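PDB 4N3O: D-glycero-alpha-D-manno-heptose 7-phosphate kinase from Campylobacter jejuni subsp. jejuni, which catalyses the ATP-dependent phosphorylation of D-glycero-alpha-D-manno-heptose 7-phosphate at C-1, giving the 1,7-bisphosphate on the route to GDP-heptose for the capsule. Local coordinates for residues 85-88 / 89-93; 253-256 / 257-261; 267-270 / 271-275; 314-317 / 318-322. All blocks are in the same frame, centred on the assembly; numbering follows the deposited sequence.

Overall arrangement
Each of the four interactions lies on one helix and joins residues three or four apart, and together they fall in the two family regions of a GHMP kinase. Interaction 1 comes first along the chain, on helix 82-96 in the N-terminal family region. Interactions 2, 3 and 4 follow in that order on helices 252-262, 267-273 and 313-320 of the C-terminal region. The later three are grouped closely: centres of 2 and 3 are about 20 Å apart, those of 3 and 4 about 22 Å. The helices of 3 and 4 pack on one four-stranded antiparallel sheet, while interaction 1 belongs to the distant N-terminal region, across the chain's centre, its centre 40 to 46 Å from the others.

Interaction 1 (85-88 / 89-93)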
loop_
_atom_site.group_PDB
_atom_site.type_symbol
_atom_site.label_atom_id
_atom_site.label_comp_id
_atom_site.label_asym_id
_atom_site.label_seq_id
_atom_site.Cartn_x
_atom_site.Cartn_y
_atom_site.Cartn_z
ATOM N N LYS A 85 -11.321 -7.026 -26.937
ATOM C CA LYS A 85 -12.062 -7.832 -27.894
ATOM C C LYS A 85 -11.547 -9.272 -27.881
ATOM O O LYS A 85 -12.338 -10.204 -27.823
ATOM C CB LYS A 85 -12.031 -7.223 -29.317
ATOM C CG LYS A 85 -12.997 -6.051 -29.483
ATOM C CD LYS A 85 -13.056 -5.507 -30.910
ATOM C CE LYS A 85 -11.951 -4.514 -31.228
ATOM N NZ LYS A 85 -12.124 -3.209 -30.521
ATOM N N SER A 86 -10.230 -9.454 -27.917
ATOM C CA SER A 86 -9.654 -10.803 -27.897
ATOM C C SER A 86 -10.154 -11.568 -26.673
ATOM O O SER A 86 -10.489 -12.738 -26.768
ATOM C CB SER A 86 -8.138 -10.746 -27.841
ATOM O OG SER A 86 -7.612 -9.913 -28.846
ATOM N N ILE A 87 -10.171 -10.901 -25.517
ATOM C CA ILE A 87 -10.640 -11.521 -24.303
ATOM C C ILE A 87 -12.112 -11.866 -24.477
ATOM O O ILE A 87 -12.520 -13.010 -24.279
ATOM C CB ILE A 87 -10.427 -10.595 -23.087
ATOM C CG1 ILE A 87 -8.922 -10.458 -22.805
ATOM C CG2 ILE A 87 -11.147 -11.148 -21.872
ATOM C CD1 ILE A 87 -8.562 -9.327 -21.867
ATOM N N TYR A 88 -12.913 -10.885 -24.861
ATOM C CA TYR A 88 -14.335 -11.141 -25.068
ATOM C C TYR A 88 -14.575 -12.306 -26.045
ATOM O O TYR A 88 -15.285 -13.263 -25.732
ATOM C CB TYR A 88 -15.034 -9.889 -25.582
ATOM C CG TYR A 88 -16.466 -10.144 -25.940
ATOM C CD1 TYR A 88 -17.427 -10.269 -24.957
ATOM C CD2 TYR A 88 -16.858 -10.267 -27.275
ATOM C CE1 TYR A 88 -18.749 -10.517 -25.282
ATOM C CE2 TYR A 88 -18.177 -10.507 -27.610
ATOM C CZ TYR A 88 -19.119 -10.634 -26.608
ATOM O OH TYR A 88 -20.429 -10.879 -26.922
ATOM N N ASN A 89 -13.973 -12.216 -27.225
ATOM C CA ASN A 89 -14.109 -13.258 -28.236
ATOM C C ASN A 89 -13.801 -14.655 -27.684
ATOM O O ASN A 89 -14.512 -15.612 -27.973
ATOM C CB ASN A 89 -13.204 -12.954 -29.431
ATOM C CG ASN A 89 -13.606 -11.676 -30.178
ATOM O OD1 ASN A 89 -14.712 -11.154 -30.024
ATOM N ND2 ASN A 89 -12.693 -11.173 -31.000
ATOM N N ARG A 90 -12.772 -14.758 -26.852
ATOM C CA ARG A 90 -12.367 -16.034 -26.296
ATOM C C ARG A 90 -13.362 -16.540 -25.240
ATOM O O ARG A 90 -13.655 -17.729 -25.175
ATOM C CB ARG A 90 -10.960 -15.907 -25.729
ATOM C CG ARG A 90 -10.317 -17.206 -25.273
ATOM C CD ARG A 90 -9.954 -18.150 -26.413
ATOM N NE ARG A 90 -9.273 -19.331 -25.874
ATOM C CZ ARG A 90 -7.954 -19.466 -25.739
ATOM N NH1 ARG A 90 -7.115 -18.513 -26.140
ATOM N NH2 ARG A 90 -7.466 -20.584 -25.213
ATOM N N ILE A 91 -13.888 -15.641 -24.419
ATOM C CA ILE A 91 -14.899 -16.020 -23.422
ATOM C C ILE A 91 -16.170 -16.544 -24.094
ATOM O O ILE A 91 -16.861 -17.400 -23.546
ATOM C CB ILE A 91 -15.289 -14.827 -22.522
ATOM C CG1 ILE A 91 -14.101 -14.377 -21.668
ATOM C CG2 ILE A 91 -16.458 -15.197 -21.627
ATOM C CD1 ILE A 91 -13.587 -15.424 -20.694
ATOM N N VAL A 92 -16.487 -16.015 -25.266
ATOM C CA VAL A 92 -17.678 -16.455 -26.013
ATOM C C VAL A 92 -17.453 -17.768 -26.776
ATOM O O VAL A 92 -18.336 -18.620 -26.827
ATOM C CB VAL A 92 -18.125 -15.384 -27.028
ATOM C CG1 VAL A 92 -19.200 -15.932 -27.955
ATOM C CG2 VAL A 92 -18.606 -14.139 -26.305
ATOM N N LYS A 93 -16.269 -17.905 -27.361
ATOM C CA LYS A 93 -15.904 -19.077 -28.144
ATOM C C LYS A 93 -15.773 -20.330 -27.283
ATOM O O LYS A 93 -16.259 -21.394 -27.648
ATOM C CB LYS A 93 -14.581 -18.804 -28.868
ATOM C CG LYS A 93 -14.065 -19.952 -29.723
ATOM C CD LYS A 93 -12.711 -19.619 -30.347
ATOM C CE LYS A 93 -11.647 -19.400 -29.282
ATOM N NZ LYS A 93 -10.312 -19.049 -29.838
#
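The ring of Y88 and the side chain of V92 pair one helical turn apart, an i to i+4 contact on helix 82-96 of the GHMP kinase N-terminal region. Methyl CG2 of V92 sits over one face of the ring, 3.8 Å from its centroid and 22° off the normal, a CH-pi contact displaced toward the phenol rim, where CG2 lies 3.6 Å from Y88 CZ. With CG anti to the backbone N (chi1 174°), the tyrosine carries its ring alongside the following turn, where the methyl can reach it. The phenol oxygen is anchored outside the pair, to the carbonyl of K72 and the amide of L100, which helps fix the ring's direction. On another side of the helix I87 and I91 meet more loosely, CG2 of I87 being 4.4 Å from CG1 of I91; both touch helix 118-134, I87 at V123, V126 and F130, I91 at L134. Polar ends are held by neighbours: R90 forms salt bridges with D94 and E149, K85 reaches D78 and Y69, and OD1 of N89 accepts a hydrogen bond from L75 N. The backbone repeats its i to i+4 bonds, including one of 2.7 Å from N89 N to K85 O.

Interaction 2 (253-256 / 257-261); sequences GTLA and QILGK
G253 and Q257 begin the contact on helix 252-262, an amphipathic alpha helix in the C-terminal region of this GHMP kinase, with a weak backbone bond of 3.4 Å from Q257 N to G253 O. One step on, T254 lies side by side with I258, both pointing the same way, and the threonine methyl CG2 approaches I258 CD1 to 3.5 Å. With OG1 beside the backbone N (chi1 -59°), CG2 falls anti to it and runs along the next turn, while OG1 bonds to the carboxylate of D251 near the start of the helix. L255 comes next and crosses L259 obliquely: its CG is 3.8 Å from CD1 of L259, and its CD1 is 4.0 Å from the same methyl. L255, I258 and L259 form the apolar side of the helix and pack on M243 of the preceding helix 236-248; Q257, by contrast, extends its amide along the exposed side. A256 closes the walk through its carbonyl, which receives the amide of the residue one turn on, a bond of 2.8 Å from G260 N to A256 O.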
loop_
_atom_site.group_PDB
_atom_site.type_symbol
_atom_site.label_atom_id
_atom_site.label_comp_id
_atom_site.label_asym_id
_atom_site.label_seq_id
_atom_site.Cartn_x
_atom_site.Cartn_y
_atom_site.Cartn_z
ATOM N N GLY A 253 20.875 -10.598 6.009
ATOM C CA GLY A 253 22.257 -10.171 5.724
ATOM C C GLY A 253 22.767 -10.774 4.414
ATOM O O GLY A 253 23.414 -10.095 3.612
ATOM N N THR A 254 22.467 -12.050 4.199
ATOM C CA THR A 254 22.863 -12.749 2.985
ATOM C C THR A 254 21.943 -12.403 1.804
ATOM O O THR A 254 22.373 -12.404 0.654
ATOM C CB THR A 254 22.818 -14.268 3.190
ATOM O OG1 THR A 254 23.700 -14.624 4.254
ATOM C CG2 THR A 254 23.240 -14.990 1.935
ATOM N N LEU A 255 20.677 -12.132 2.091
ATOM C CA LEU A 255 19.738 -11.782 1.042
ATOM C C LEU A 255 20.147 -10.459 0.400
ATOM O O LEU A 255 20.225 -10.345 -0.825
ATOM C CB LEU A 255 18.341 -11.661 1.610
ATOM C CG LEU A 255 17.295 -11.212 0.601
ATOM C CD1 LEU A 255 17.052 -12.312 -0.414
ATOM C CD2 LEU A 255 16.011 -10.829 1.320
ATOM N N ALA A 256 20.409 -9.462 1.237
ATOM C CA ALA A 256 20.814 -8.144 0.759
ATOM C C ALA A 256 22.044 -8.290 -0.106
ATOM O O ALA A 256 22.146 -7.700 -1.173
ATOM C CB ALA A 256 21.115 -7.226 1.938
ATOM N N GLN A 257 22.969 -9.105 0.377
ATOM C CA GLN A 257 24.233 -9.370 -0.293
ATOM C C GLN A 257 24.041 -9.969 -1.691
ATOM O O GLN A 257 24.636 -9.492 -2.656
ATOM C CB GLN A 257 25.050 -10.311 0.603
ATOM C CG GLN A 257 26.468 -10.610 0.169
ATOM C CD GLN A 257 27.217 -11.432 1.220
ATOM O OE1 GLN A 257 26.609 -12.132 2.039
ATOM N NE2 GLN A 257 28.546 -11.348 1.201
ATOM N N ILE A 258 23.189 -10.988 -1.802
ATOM C CA ILE A 258 22.963 -11.665 -3.089
ATOM C C ILE A 258 22.117 -10.839 -4.053
ATOM O O ILE A 258 22.301 -10.899 -5.269
ATOM C CB ILE A 258 22.323 -13.043 -2.892
ATOM C CG1 ILE A 258 23.179 -13.877 -1.945
ATOM C CG2 ILE A 258 22.213 -13.782 -4.225
ATOM C CD1 ILE A 258 22.503 -15.152 -1.511
ATOM N N LEU A 259 21.174 -10.082 -3.524
ATOM C CA LEU A 259 20.407 -9.211 -4.381
ATOM C C LEU A 259 21.402 -8.192 -4.908
ATOM O O LEU A 259 21.499 -7.976 -6.109
ATOM C CB LEU A 259 19.250 -8.552 -3.621
ATOM C CG LEU A 259 18.117 -9.507 -3.212
ATOM C CD1 LEU A 259 17.084 -8.842 -2.306
ATOM C CD2 LEU A 259 17.443 -10.081 -4.447
ATOM N N GLY A 260 22.184 -7.613 -3.996
ATOM C CA GLY A 260 23.206 -6.631 -4.357
ATOM C C GLY A 260 24.031 -7.099 -5.540
ATOM O O GLY A 260 24.251 -6.350 -6.486
ATOM N N LYS A 261 24.463 -8.355 -5.497
ATOM C CA LYS A 261 25.277 -8.913 -6.568
ATOM C C LYS A 261 24.576 -8.922 -7.931
ATOM O O LYS A 261 25.057 -8.295 -8.870
ATOM C CB LYS A 261 25.748 -10.329 -6.213
ATOM C CG LYS A 261 26.592 -10.990 -7.294
ATOM C CD LYS A 261 27.861 -10.196 -7.587
ATOM C CE LYS A 261 28.591 -10.726 -8.812
ATOM N NZ LYS A 261 27.783 -10.577 -10.057
#

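Interaction 3 (267-270 / 271-275); sequences KIIS and EIVSN
I268 and I272 form the apolar centre of this short alpha helix, 267-273, in the C-terminal region of the GHMP kinase, their side chains crossing one turn apart with CG2 of I268 4.0 Å from CD1 of I272. Residue I269 adds a second pair beside them: its CG2 meets CG2 of V273 at 4.0 Å, and its CD1 stands 4.3 Å from CD1 of I272. The two central isoleucines also rest on strand 290-296, at K294 and T295, which joins the helix to the four-stranded sheet. Farther out, K267 and E271 run side by side in the same direction. The K267 side chain lies about 8 Å from G20, which is probably part of the substrate site. Chi1 of -70° sets E271 CG beside its own backbone N, and CG comes 3.1 Å from K267 O. The charges do not touch, K267 NZ being 4.9 Å from E271 OE2; the other carboxylate oxygen, OE1, is instead bonded to the hydroxyl of T295. Nearby, S270 O accepts S274 N. N275 then occupies the N-cap position of the following helix, where its OD1 makes a weak hydrogen bond to the backbone N of E277.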
loop_
_atom_site.group_PDB
_atom_site.type_symbol
_atom_site.label_atom_id
_atom_site.label_comp_id
_atom_site.label_asym_id
_atom_site.label_seq_id
_atom_site.Cartn_x
_atom_site.Cartn_y
_atom_site.Cartn_z
ATOM N N LYS A 267 23.734 -5.560 -18.029
ATOM C CA LYS A 267 22.458 -5.071 -18.529
ATOM C C LYS A 267 21.838 -4.032 -17.589
ATOM O O LYS A 267 21.019 -3.222 -18.020
ATOM C CB LYS A 267 21.497 -6.248 -18.769
ATOM C CG LYS A 267 20.150 -5.855 -19.365
ATOM C CD LYS A 267 19.349 -7.057 -19.863
ATOM C CE LYS A 267 19.092 -8.099 -18.780
ATOM N NZ LYS A 267 18.402 -7.532 -17.588
ATOM N N ILE A 268 22.220 -4.052 -16.313
ATOM C CA ILE A 268 21.710 -3.064 -15.362
ATOM C C ILE A 268 22.603 -1.830 -15.444
ATOM O O ILE A 268 22.126 -0.730 -15.733
ATOM C CB ILE A 268 21.637 -3.599 -13.909
ATOM C CG1 ILE A 268 20.515 -4.641 -13.763
ATOM C CG2 ILE A 268 21.366 -2.462 -12.926
ATOM C CD1 ILE A 268 20.695 -5.905 -14.581
ATOM N N ILE A 269 23.902 -2.027 -15.224
ATOM C CA ILE A 269 24.864 -0.923 -15.263
ATOM C C ILE A 269 24.868 -0.231 -16.632
ATOM O O ILE A 269 25.068 0.981 -16.709
ATOM C CB ILE A 269 26.294 -1.388 -14.892
ATOM C CG1 ILE A 269 26.316 -2.015 -13.488
ATOM C CG2 ILE A 269 27.282 -0.225 -14.968
ATOM C CD1 ILE A 269 25.883 -1.081 -12.374
ATOM N N SER A 270 24.644 -0.991 -17.701
ATOM C CA SER A 270 24.599 -0.412 -19.045
ATOM C C SER A 270 23.395 0.523 -19.157
ATOM O O SER A 270 23.549 1.659 -19.601
ATOM C CB SER A 270 24.545 -1.501 -20.133
ATOM O OG SER A 270 24.514 -0.939 -21.436
ATOM N N GLU A 271 22.211 0.055 -18.740
ATOM C CA GLU A 271 20.979 0.878 -18.785
ATOM C C GLU A 271 21.098 2.173 -17.974
ATOM O O GLU A 271 20.474 3.180 -18.312
ATOM C CB GLU A 271 19.748 0.086 -18.315
ATOM C CG GLU A 271 19.299 -1.016 -19.269
ATOM C CD GLU A 271 18.048 -1.753 -18.797
ATOM O OE1 GLU A 271 17.264 -1.179 -18.006
ATOM O OE2 GLU A 271 17.833 -2.904 -19.239
ATOM N N ILE A 272 21.888 2.136 -16.905
ATOM C CA ILE A 272 22.119 3.309 -16.065
ATOM C C ILE A 272 23.066 4.261 -16.793
ATOM O O ILE A 272 22.701 5.394 -17.110
ATOM C CB ILE A 272 22.751 2.920 -14.703
ATOM C CG1 ILE A 272 21.818 2.006 -13.914
ATOM C CG2 ILE A 272 23.080 4.163 -13.880
ATOM C CD1 ILE A 272 22.455 1.421 -12.671
ATOM N N VAL A 273 24.280 3.779 -17.057
ATOM C CA VAL A 273 25.322 4.566 -17.713
ATOM C C VAL A 273 24.964 5.009 -19.140
ATOM O O VAL A 273 25.368 6.092 -19.563
ATOM C CB VAL A 273 26.667 3.794 -17.734
ATOM C CG1 VAL A 273 27.729 4.559 -18.517
ATOM C CG2 VAL A 273 27.147 3.514 -16.311
ATOM N N SER A 274 24.197 4.200 -19.871
ATOM C CA SER A 274 23.837 4.545 -21.260
ATOM C C SER A 274 22.991 5.825 -21.372
ATOM O O SER A 274 22.553 6.195 -22.473
ATOM C CB SER A 274 23.106 3.386 -21.955
ATOM O OG SER A 274 21.863 3.128 -21.327
ATOM N N ASN A 275 22.743 6.479 -20.238
ATOM C CA ASN A 275 21.995 7.729 -20.238
ATOM C C ASN A 275 22.575 8.680 -19.186
ATOM O O ASN A 275 22.794 8.289 -18.039
ATOM C CB ASN A 275 20.514 7.465 -19.982
ATOM C CG ASN A 275 19.666 8.715 -20.127
ATOM O OD1 ASN A 275 20.158 9.773 -20.514
ATOM N ND2 ASN A 275 18.386 8.595 -19.833
#

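Interaction 4 (314-317 / 318-322); sequences YNLI and KALRK
The guanidinium of R321 has methyl CG2 of I317 over one of its faces, 3.2 Å above the plane and displaced toward the rim, with NH2 of R321 3.3 Å from that methyl. The arginine, extended from CG to NE, runs alongside I317 and lays that face against CG2. The other flat group, the ring of Y314, is met obliquely by K318, whose CD lies 4.2 Å from Y314 CE2. These are i to i+4 pairs on helix 313-320 of the GHMP kinase C-terminal region, which backs the four-stranded antiparallel sheet. K318 bends at chi3 (70°), carrying its ammonium to N315, an i to i+3 partner, and a hydrogen bond of 3.1 Å from NZ to OD1, the donor tilted 27° from the amide's carbonyl plane. L316 and L320 lie together with CD1 of L316 4.0 Å from CG of L320. Both leucines reach V203 of the sheet and helix 276-287, and R321 touches V327, while Y314 and N315 pack on D62 and P61 of the second subunit. The chemistry implies a double use of the long cationic chains: aliphatic parts of K318 and R321 pack on neighbours while their charged ends stay in an exposed setting, where K318 gains one neutral acceptor.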
loop_
_atom_site.group_PDB
_atom_site.type_symbol
_atom_site.label_atom_id
_atom_site.label_comp_id
_atom_site.label_asym_id
_atom_site.label_seq_id
_atom_site.Cartn_x
_atom_site.Cartn_y
_atom_site.Cartn_z
ATOM N N TYR A 314 14.326 8.559 4.483
ATOM C CA TYR A 314 13.547 9.784 4.397
ATOM C C TYR A 314 14.302 10.853 3.614
ATOM O O TYR A 314 13.719 11.504 2.741
ATOM C CB TYR A 314 13.138 10.315 5.758
ATOM C CG TYR A 314 12.397 11.614 5.636
ATOM C CD1 TYR A 314 11.047 11.642 5.312
ATOM C CD2 TYR A 314 13.052 12.814 5.796
ATOM C CE1 TYR A 314 10.365 12.844 5.175
ATOM C CE2 TYR A 314 12.386 14.016 5.659
ATOM C CZ TYR A 314 11.039 14.026 5.352
ATOM O OH TYR A 314 10.386 15.243 5.228
ATOM N N ASN A 315 15.590 11.035 3.935
ATOM C CA ASN A 315 16.398 12.019 3.235
ATOM C C ASN A 315 16.571 11.649 1.741
ATOM O O ASN A 315 16.630 12.516 0.908
ATOM C CB ASN A 315 17.738 12.290 3.955
ATOM C CG ASN A 315 17.567 13.149 5.228
ATOM O OD1 ASN A 315 16.818 14.138 5.246
ATOM N ND2 ASN A 315 18.277 12.773 6.301
ATOM N N LEU A 316 16.632 10.374 1.417
ATOM C CA LEU A 316 16.709 9.963 0.014
ATOM C C LEU A 316 15.417 10.365 -0.703
ATOM O O LEU A 316 15.444 10.978 -1.763
ATOM C CB LEU A 316 16.936 8.465 -0.092
ATOM C CG LEU A 316 16.849 7.823 -1.475
ATOM C CD1 LEU A 316 17.668 8.570 -2.510
ATOM C CD2 LEU A 316 17.306 6.374 -1.345
ATOM N N ILE A 317 14.287 10.037 -0.095
ATOM C CA ILE A 317 12.988 10.391 -0.649
ATOM C C ILE A 317 12.900 11.910 -0.838
ATOM O O ILE A 317 12.453 12.394 -1.874
ATOM C CB ILE A 317 11.861 9.867 0.251
ATOM C CG1 ILE A 317 11.809 8.346 0.156
ATOM C CG2 ILE A 317 10.519 10.421 -0.175
ATOM C CD1 ILE A 317 10.762 7.699 1.032
ATOM N N LYS A 318 13.384 12.652 0.147
ATOM C CA LYS A 318 13.352 14.103 0.097
ATOM C C LYS A 318 14.173 14.651 -1.093
ATOM O O LYS A 318 13.743 15.581 -1.789
ATOM C CB LYS A 318 13.852 14.668 1.433
ATOM C CG LYS A 318 13.697 16.169 1.599
ATOM C CD LYS A 318 14.177 16.652 2.968
ATOM C CE LYS A 318 15.691 16.557 3.107
ATOM N NZ LYS A 318 16.156 17.048 4.428
ATOM N N ALA A 319 15.350 14.092 -1.333
ATOM C CA ALA A 319 16.147 14.570 -2.458
ATOM C C ALA A 319 15.421 14.216 -3.770
ATOM O O ALA A 319 15.257 15.066 -4.640
ATOM C CB ALA A 319 17.558 13.994 -2.422
ATOM N N LEU A 320 14.938 12.983 -3.886
ATOM C CA LEU A 320 14.231 12.579 -5.103
ATOM C C LEU A 320 12.966 13.411 -5.405
ATOM O O LEU A 320 12.713 13.730 -6.569
ATOM C CB LEU A 320 13.901 11.078 -5.083
ATOM C CG LEU A 320 15.088 10.099 -5.175
ATOM C CD1 LEU A 320 14.579 8.687 -5.067
ATOM C CD2 LEU A 320 15.874 10.246 -6.474
ATOM N N ARG A 321 12.194 13.790 -4.383
ATOM C CA ARG A 321 10.979 14.590 -4.630
ATOM C C ARG A 321 11.258 15.955 -5.291
ATOM O O ARG A 321 10.325 16.605 -5.776
ATOM C CB ARG A 321 10.164 14.843 -3.352
ATOM C CG ARG A 321 9.597 13.622 -2.630
ATOM C CD ARG A 321 8.466 14.053 -1.686
ATOM N NE ARG A 321 8.175 13.106 -0.601
ATOM C CZ ARG A 321 7.513 11.955 -0.729
ATOM N NH1 ARG A 321 7.085 11.536 -1.917
ATOM N NH2 ARG A 321 7.313 11.193 0.344
ATOM N N LYS A 322 12.518 16.397 -5.292
ATOM C CA LYS A 322 12.889 17.688 -5.893
ATOM C C LYS A 322 13.215 17.538 -7.363
ATOM O O LYS A 322 13.468 18.523 -8.054
ATOM C CB LYS A 322 14.092 18.297 -5.180
ATOM C CG LYS A 322 13.809 18.627 -3.738
ATOM C CD LYS A 322 15.035 19.101 -2.995
ATOM C CE LYS A 322 14.682 19.313 -1.529
ATOM N NZ LYS A 322 15.886 19.399 -0.667
#